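Local coordinates for protein EXOU (Pseudomonas aeruginosa, PDB 4AKX) that acts as a cytotoxic type III secretion effector, probably a patatin-like phospholipase, and is held in a complex with its chaperone SpcU, at residues G42-T48 with L60-N65; P55-T59 with L70-P76; G337-R341 with E447-F451. The contacts are given in a common frame with arbitrary orientation. Residue numbers count along the deposited sequence, not the author numbering.

Contact 1 of 3, residues G42-T48 with L60-N65; sequences GQGESRT and LRQFEN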
# COMPACT_ATOMS: atom_id res chain seq x y z
N GLY B 42 9.26 -6.21 35.50
CA GLY B 42 9.93 -5.93 36.74
C GLY B 42 10.90 -4.77 36.59
O GLY B 42 11.72 -4.74 35.66
N GLN B 43 10.78 -3.80 37.48
CA GLN B 43 11.75 -2.71 37.54
C GLN B 43 12.38 -2.63 38.95
O GLN B 43 11.67 -2.77 39.96
CB GLN B 43 11.10 -1.38 37.14
CG GLN B 43 10.38 -1.41 35.78
CD GLN B 43 11.28 -1.04 34.61
OE1 GLN B 43 11.58 0.14 34.37
NE2 GLN B 43 11.72 -2.04 33.87
N GLY B 44 13.70 -2.48 38.99
CA GLY B 44 14.42 -2.42 40.27
C GLY B 44 14.83 -3.77 40.83
O GLY B 44 14.58 -4.81 40.21
N GLU B 45 15.48 -3.75 42.00
CA GLU B 45 15.88 -5.01 42.64
C GLU B 45 14.69 -5.93 43.00
O GLU B 45 13.58 -5.46 43.24
CB GLU B 45 16.80 -4.78 43.84
CG GLU B 45 16.16 -4.11 45.05
CD GLU B 45 17.14 -3.25 45.85
OE1 GLU B 45 18.33 -3.63 45.99
OE2 GLU B 45 16.73 -2.17 46.36
N SER B 46 14.94 -7.24 42.97
CA SER B 46 13.94 -8.25 43.34
C SER B 46 14.28 -8.91 44.65
O SER B 46 15.44 -9.19 44.92
CB SER B 46 13.82 -9.32 42.26
OG SER B 46 15.11 -9.82 41.90
N ARG B 47 13.28 -9.16 45.47
CA ARG B 47 13.42 -10.12 46.56
C ARG B 47 12.83 -11.47 46.09
O ARG B 47 12.10 -11.51 45.10
CB ARG B 47 12.74 -9.58 47.82
CG ARG B 47 11.29 -9.21 47.63
CD ARG B 47 10.77 -8.07 48.51
NE ARG B 47 9.30 -8.07 48.43
CZ ARG B 47 8.56 -7.29 47.64
NH1 ARG B 47 9.14 -6.31 46.94
NH2 ARG B 47 7.23 -7.44 47.58
N THR B 48 13.20 -12.57 46.73
CA THR B 48 12.61 -13.88 46.41
C THR B 48 11.64 -14.30 47.50
O THR B 48 12.03 -14.53 48.62
CB THR B 48 13.67 -14.98 46.34
OG1 THR B 48 14.46 -14.81 45.17
CG2 THR B 48 12.99 -16.33 46.25
N LEU B 60 8.82 -17.60 43.16
CA LEU B 60 8.25 -16.27 43.03
C LEU B 60 9.27 -15.15 43.32
O LEU B 60 9.87 -15.08 44.42
CB LEU B 60 7.02 -16.13 43.93
CG LEU B 60 5.83 -17.03 43.61
CD1 LEU B 60 4.81 -17.02 44.75
CD2 LEU B 60 5.19 -16.63 42.28
N ARG B 61 9.50 -14.29 42.34
CA ARG B 61 10.34 -13.14 42.56
C ARG B 61 9.45 -11.93 42.53
O ARG B 61 8.51 -11.88 41.74
CB ARG B 61 11.38 -13.00 41.45
CG ARG B 61 12.49 -14.00 41.52
CD ARG B 61 13.41 -13.90 40.32
NE ARG B 61 14.63 -14.65 40.62
CZ ARG B 61 14.73 -15.98 40.57
NH1 ARG B 61 13.71 -16.73 40.15
NH2 ARG B 61 15.88 -16.56 40.91
N GLN B 62 9.73 -10.95 43.38
CA GLN B 62 8.91 -9.74 43.38
C GLN B 62 9.77 -8.53 43.33
O GLN B 62 10.81 -8.49 44.00
CB GLN B 62 8.04 -9.66 44.62
CG GLN B 62 7.07 -8.51 44.58
CD GLN B 62 5.90 -8.72 45.49
OE1 GLN B 62 4.87 -8.09 45.33
NE2 GLN B 62 6.05 -9.61 46.44
N PHE B 63 9.33 -7.54 42.57
CA PHE B 63 10.17 -6.42 42.24
C PHE B 63 9.74 -5.16 42.99
O PHE B 63 8.67 -5.13 43.59
CB PHE B 63 10.07 -6.16 40.76
CG PHE B 63 10.83 -7.12 39.92
CD1 PHE B 63 10.28 -8.30 39.56
CD2 PHE B 63 12.06 -6.77 39.40
CE1 PHE B 63 10.94 -9.16 38.70
CE2 PHE B 63 12.74 -7.62 38.56
CZ PHE B 63 12.17 -8.81 38.19
N GLU B 64 10.54 -4.10 42.89
CA GLU B 64 10.24 -2.86 43.63
C GLU B 64 8.89 -2.28 43.32
O GLU B 64 8.36 -1.55 44.13
CB GLU B 64 11.30 -1.79 43.39
CG GLU B 64 12.56 -2.01 44.21
CD GLU B 64 13.73 -1.11 43.82
OE1 GLU B 64 13.54 0.13 43.69
OE2 GLU B 64 14.86 -1.65 43.66
N ASN B 65 8.34 -2.56 42.14
CA ASN B 65 7.16 -1.83 41.70
C ASN B 65 5.93 -2.64 41.77
O ASN B 65 4.86 -2.22 41.33
CB ASN B 65 7.35 -1.24 40.31
CG ASN B 65 7.42 -2.29 39.22
OD1 ASN B 65 7.77 -3.45 39.44
ND2 ASN B 65 7.13 -1.85 38.01
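This antiparallel contact pairs the short strand 46-48 with strand 58-63 at the chain surface, in the small antiparallel sheet, where residues 42-48 run back along residues 60-65. The axes of 46-48 and 60-63 come within 4.6 Å, their N-to-C directions 150° apart. Arg-47 and Gln-62 form the hydrogen-bonded pair: Arg-47 N to Gln-62 O and Gln-62 N to Arg-47 O are both 3.0 Å. Next to it, Thr-48 and Arg-61 are a non-hydrogen-bonded pair. Beyond the strands the chain is held otherwise: Glu-64 OE2 accepts from Glu-45 N at 2.7 Å, a carboxylate taking the place of a backbone carbonyl. Phe-63 is sandwiched, with Gly-42 CA 3.5 Å from its ring centroid and Ser-46 CB 4.2 Å from it over the opposite face, both CH-pi contacts. Glycine suits position 42 because a CB would clash with the ring. Gly-44 likewise has backbone angles (88/-180) that would jam a CB against the preceding carbonyl. Gln-43 turns its amide away, and its NE2 bonds to Arg-12 O of the SPCU chain, so the loop touches the chaperone. On the other side of strand 58-63 lies strand 68-73, where Leu-60 packs on Leu-70 and Phe-63 on Glu-69.

Contact 2 of 3, residues P55-T59 with L70-P76; sequences PRQIT and LQLSRPP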
# COMPACT_ATOMS: atom_id res chain seq x y z
N PRO B 55 6.71 -30.12 43.86
CA PRO B 55 7.11 -30.98 42.75
C PRO B 55 7.44 -30.14 41.52
O PRO B 55 8.33 -30.50 40.74
CB PRO B 55 5.85 -31.81 42.47
CG PRO B 55 5.00 -31.67 43.69
CD PRO B 55 5.29 -30.30 44.21
N ARG B 56 6.72 -29.02 41.37
CA ARG B 56 6.84 -28.15 40.19
C ARG B 56 7.68 -26.91 40.44
O ARG B 56 7.66 -25.99 39.65
CB ARG B 56 5.46 -27.82 39.61
CG ARG B 56 4.84 -29.03 38.92
CD ARG B 56 3.57 -28.72 38.18
NE ARG B 56 3.84 -27.90 37.01
CZ ARG B 56 2.90 -27.35 36.25
NH1 ARG B 56 1.61 -27.56 36.51
NH2 ARG B 56 3.24 -26.59 35.21
N GLN B 57 8.42 -26.92 41.55
CA GLN B 57 9.57 -26.03 41.80
C GLN B 57 9.23 -24.55 41.75
O GLN B 57 10.04 -23.73 41.28
CB GLN B 57 10.73 -26.36 40.87
CG GLN B 57 11.36 -27.71 41.16
CD GLN B 57 11.94 -28.35 39.91
OE1 GLN B 57 11.22 -28.70 38.97
NE2 GLN B 57 13.26 -28.49 39.90
N ILE B 58 8.04 -24.20 42.24
CA ILE B 58 7.51 -22.84 42.13
C ILE B 58 8.52 -21.80 42.69
O ILE B 58 8.88 -21.83 43.87
CB ILE B 58 6.15 -22.68 42.88
CG1 ILE B 58 5.17 -23.88 42.67
CG2 ILE B 58 5.48 -21.39 42.50
CD1 ILE B 58 4.64 -24.06 41.27
N THR B 59 8.98 -20.88 41.84
CA THR B 59 9.72 -19.70 42.35
C THR B 59 9.00 -18.38 42.10
O THR B 59 8.64 -18.07 40.97
CB THR B 59 11.09 -19.59 41.73
OG1 THR B 59 11.85 -20.74 42.08
CG2 THR B 59 11.79 -18.38 42.27
N LEU B 70 6.85 -15.34 38.22
CA LEU B 70 6.75 -16.76 38.53
C LEU B 70 7.65 -17.62 37.63
O LEU B 70 7.69 -17.44 36.42
CB LEU B 70 5.32 -17.20 38.39
CG LEU B 70 4.98 -18.68 38.46
CD1 LEU B 70 5.31 -19.17 39.85
CD2 LEU B 70 3.50 -18.88 38.18
N GLN B 71 8.40 -18.52 38.25
CA GLN B 71 9.17 -19.52 37.50
C GLN B 71 8.83 -20.92 38.01
O GLN B 71 8.69 -21.15 39.22
CB GLN B 71 10.65 -19.26 37.63
CG GLN B 71 11.48 -19.91 36.54
CD GLN B 71 12.91 -20.18 36.98
OE1 GLN B 71 13.50 -19.42 37.75
NE2 GLN B 71 13.48 -21.26 36.48
N LEU B 72 8.69 -21.87 37.10
CA LEU B 72 8.04 -23.12 37.43
C LEU B 72 8.48 -24.16 36.43
O LEU B 72 8.74 -23.84 35.27
CB LEU B 72 6.53 -22.92 37.44
CG LEU B 72 5.46 -23.99 37.25
CD1 LEU B 72 4.09 -23.44 37.63
CD2 LEU B 72 5.42 -24.47 35.81
N SER B 73 8.63 -25.40 36.89
CA SER B 73 9.06 -26.50 36.04
C SER B 73 8.07 -26.75 34.93
O SER B 73 6.85 -26.66 35.13
CB SER B 73 9.23 -27.78 36.87
OG SER B 73 7.96 -28.24 37.33
N ARG B 74 8.58 -27.09 33.75
CA ARG B 74 7.75 -27.50 32.62
C ARG B 74 6.66 -28.46 33.07
O ARG B 74 6.89 -29.29 33.95
CB ARG B 74 8.61 -28.13 31.52
CG ARG B 74 9.51 -27.16 30.77
CD ARG B 74 8.69 -26.16 29.96
NE ARG B 74 7.97 -26.82 28.88
CZ ARG B 74 8.17 -26.56 27.58
NH1 ARG B 74 9.06 -25.64 27.18
NH2 ARG B 74 7.47 -27.23 26.67
N PRO B 75 5.46 -28.35 32.49
CA PRO B 75 4.30 -29.09 32.92
C PRO B 75 4.52 -30.55 32.75
O PRO B 75 5.48 -30.95 32.13
CB PRO B 75 3.21 -28.66 31.93
CG PRO B 75 3.69 -27.36 31.39
CD PRO B 75 5.17 -27.51 31.32
N PRO B 76 3.62 -31.36 33.29
CA PRO B 76 3.78 -32.79 33.21
C PRO B 76 3.59 -33.28 31.77
O PRO B 76 2.68 -32.82 31.06
CB PRO B 76 2.66 -33.31 34.12
CG PRO B 76 1.58 -32.29 34.01
CD PRO B 76 2.30 -30.97 33.83
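Residues 55-59 and 70-76 meet at the open end of the antiparallel hairpin of strands 58-63 and 68-73, and backbone polar groups do most of the joining. Thr-59 and Gln-71 are a hydrogen-bonded pair satisfied in both directions: Thr-59 N gives to Gln-71 O at 2.6 Å, and Gln-71 N gives to Thr-59 O at 2.8 Å, both nearly straight. Further out, Ser-73 N donates to Arg-56 O at 3.0 Å. On the other side, toward strand 50-53, Gln-57 and Ile-58 both face Ala-53 in a G1 beta bulge; Gln-57 has left-handed backbone angles (59/37), as the first position of a G1 bulge usually does, often with glycine there. The side chain of Gln-71 finds its acceptor outside, its NE2 bonding to Ser-446 OG, which is also hydrogen-bonded to Leu-72 O. Backbone hydrogen bonds join Leu-70 to His-449 and Leu-72 to Glu-447. Arg-74 points away from residues 55-59 and pairs through NH2 with Asp-343 in a salt bridge. The long Arg-56 side chain folds back so that its guanidinium lies between Pro-75 CA and Pro-76 CD on one face and Leu-72 CD1 on the other, a flat group well suited to such a slot. Branched and apolar residues fill the buried side: Ile-58 CG2 is 3.5 Å from Leu-70 CD1, and Ile-58 CD1 is 3.7 Å from Leu-72 CD1. Helix 463-472 packs against this apolar side, with Met-465 touching Arg-56 and Leu-72 and Val-469 touching Ile-58, while strand 446-451 pairs with strand 68-73 along its other edge.

Contact 3 of 3, residues G337-R341 with E447-F451; sequences GPLRR and ERHTF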
# COMPACT_ATOMS: atom_id res chain seq x y z
N GLY B 337 -6.44 -20.08 33.69
CA GLY B 337 -5.39 -19.07 33.83
C GLY B 337 -4.29 -19.21 32.81
O GLY B 337 -4.38 -20.06 31.92
N PRO B 338 -3.24 -18.38 32.93
CA PRO B 338 -2.16 -18.31 31.95
C PRO B 338 -1.20 -19.52 31.98
O PRO B 338 -0.20 -19.53 31.26
CB PRO B 338 -1.41 -17.05 32.36
CG PRO B 338 -1.60 -17.00 33.84
CD PRO B 338 -2.98 -17.54 34.10
N LEU B 339 -1.48 -20.51 32.81
CA LEU B 339 -0.63 -21.68 32.92
C LEU B 339 -1.07 -22.81 32.00
O LEU B 339 -2.24 -23.21 32.00
CB LEU B 339 -0.60 -22.19 34.34
CG LEU B 339 0.31 -21.50 35.34
CD1 LEU B 339 0.51 -22.43 36.51
CD2 LEU B 339 1.66 -21.12 34.74
N ARG B 340 -0.11 -23.33 31.24
CA ARG B 340 -0.34 -24.48 30.38
C ARG B 340 -0.45 -25.66 31.26
O ARG B 340 0.31 -25.77 32.22
CB ARG B 340 0.85 -24.68 29.48
CG ARG B 340 1.26 -23.46 28.70
CD ARG B 340 2.48 -23.79 27.88
NE ARG B 340 2.37 -25.13 27.31
CZ ARG B 340 3.39 -25.93 27.08
NH1 ARG B 340 4.63 -25.55 27.37
NH2 ARG B 340 3.17 -27.13 26.56
N ARG B 341 -1.37 -26.58 30.94
CA ARG B 341 -1.64 -27.71 31.84
C ARG B 341 -0.83 -28.96 31.58
O ARG B 341 -0.82 -29.87 32.40
CB ARG B 341 -3.12 -28.02 32.03
CG ARG B 341 -3.92 -28.33 30.79
CD ARG B 341 -5.29 -28.86 31.19
NE ARG B 341 -6.35 -28.46 30.26
CZ ARG B 341 -7.65 -28.39 30.58
NH1 ARG B 341 -8.05 -28.67 31.81
NH2 ARG B 341 -8.54 -28.02 29.67
N GLU B 447 9.45 -22.50 32.92
CA GLU B 447 8.46 -21.57 32.39
C GLU B 447 8.54 -20.34 33.25
O GLU B 447 8.67 -20.44 34.47
CB GLU B 447 7.05 -22.14 32.51
CG GLU B 447 6.90 -23.58 32.04
CD GLU B 447 5.70 -23.76 31.12
OE1 GLU B 447 4.54 -23.50 31.58
OE2 GLU B 447 5.91 -24.16 29.94
N ARG B 448 8.46 -19.17 32.61
CA ARG B 448 8.40 -17.90 33.31
C ARG B 448 7.07 -17.22 33.01
O ARG B 448 6.60 -17.23 31.87
CB ARG B 448 9.55 -17.01 32.86
CG ARG B 448 10.87 -17.74 32.69
CD ARG B 448 12.04 -16.77 32.67
NE ARG B 448 13.32 -17.45 32.47
CZ ARG B 448 13.99 -18.10 33.43
NH1 ARG B 448 13.49 -18.17 34.66
NH2 ARG B 448 15.15 -18.68 33.14
N HIS B 449 6.42 -16.68 34.03
CA HIS B 449 5.21 -15.89 33.84
C HIS B 449 5.29 -14.68 34.70
O HIS B 449 5.70 -14.75 35.86
CB HIS B 449 3.98 -16.67 34.21
CG HIS B 449 3.76 -17.91 33.38
ND1 HIS B 449 2.80 -17.99 32.44
CD2 HIS B 449 4.39 -19.16 33.40
CE1 HIS B 449 2.82 -19.21 31.87
NE2 HIS B 449 3.79 -19.93 32.47
N THR B 450 4.91 -13.55 34.13
CA THR B 450 5.11 -12.30 34.81
C THR B 450 3.75 -11.77 35.12
O THR B 450 2.85 -11.84 34.29
CB THR B 450 5.87 -11.33 33.91
OG1 THR B 450 7.19 -11.85 33.66
CG2 THR B 450 5.99 -9.99 34.56
N PHE B 451 3.55 -11.32 36.34
CA PHE B 451 2.25 -10.76 36.70
C PHE B 451 2.40 -9.37 37.27
O PHE B 451 3.53 -8.90 37.49
CB PHE B 451 1.50 -11.66 37.69
CG PHE B 451 1.34 -13.06 37.22
CD1 PHE B 451 2.36 -14.00 37.37
CD2 PHE B 451 0.20 -13.43 36.58
CE1 PHE B 451 2.23 -15.28 36.88
CE2 PHE B 451 0.04 -14.72 36.11
CZ PHE B 451 1.05 -15.65 36.26
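A loop laid against a beta strand is the arrangement here: residues 337-341 precede strand 343-348 of the mixed sheet, which also holds strands 77-82 and 110-114 and probably belongs to the patatin-like fold, and lie beside strand 446-451 of the small antiparallel sheet. The nearest CA atoms, of Pro-338 and His-449, are 8.0 Å apart; the strand's side chains do most of the reaching, and Pro-338 O also meets His-449 CE1 at 3.1 Å. Glu-447, His-449 and Phe-451, every second residue of the strand, all direct CA-to-CB toward the loop, and all three take the m rotamer at chi1. His-449 presents a face of its ring to Leu-339, whose m,t conformation brings CD2 to 3.6 Å from the ring centroid in a CH-pi contact; a leucine methyl can lie flat against the ring face. The rigid ring of Pro-338 sets CG at the edge of the Phe-451 ring, 3.6 Å from CE2, and Phe-451 also packs on helix 454-459. Arg-340 is extended at chi2 (t) and bends at chi3 (p), so that its guanidinium meets two acids, Glu-390 and Asp-343, in salt bridges, and the amide of Gln-394 in a hydrogen bond. Glu-447, lying between wells at chi2, adds a salt bridge, Arg-340 NH1 being 3.2 Å from Glu-447 OE2, with the hydrogen bond within it weak.

From the N terminus, the chain enters contact 1 at residues 42-48, continues through strand 50-53, and begins contact 2 at 55-59 before contact 1 closes at 60-65; contact 2 then closes at 70-76. The two therefore cross, sharing strand 58-63, and touch where Leu-60 meets Leu-70. Contact 3 opens much later, at 337-341, and closes across 105 intervening residues at 447-451, in series with both. Its strand 446-451 pairs with strand 68-73, as in the probable hydrogen bond between Leu-70 N and His-449 O (2.7 Å). Contacts 1 and 2 thus join three of the strands of the small sheet, and contact 3 ties its added strand to the loop leading into the mixed sheet.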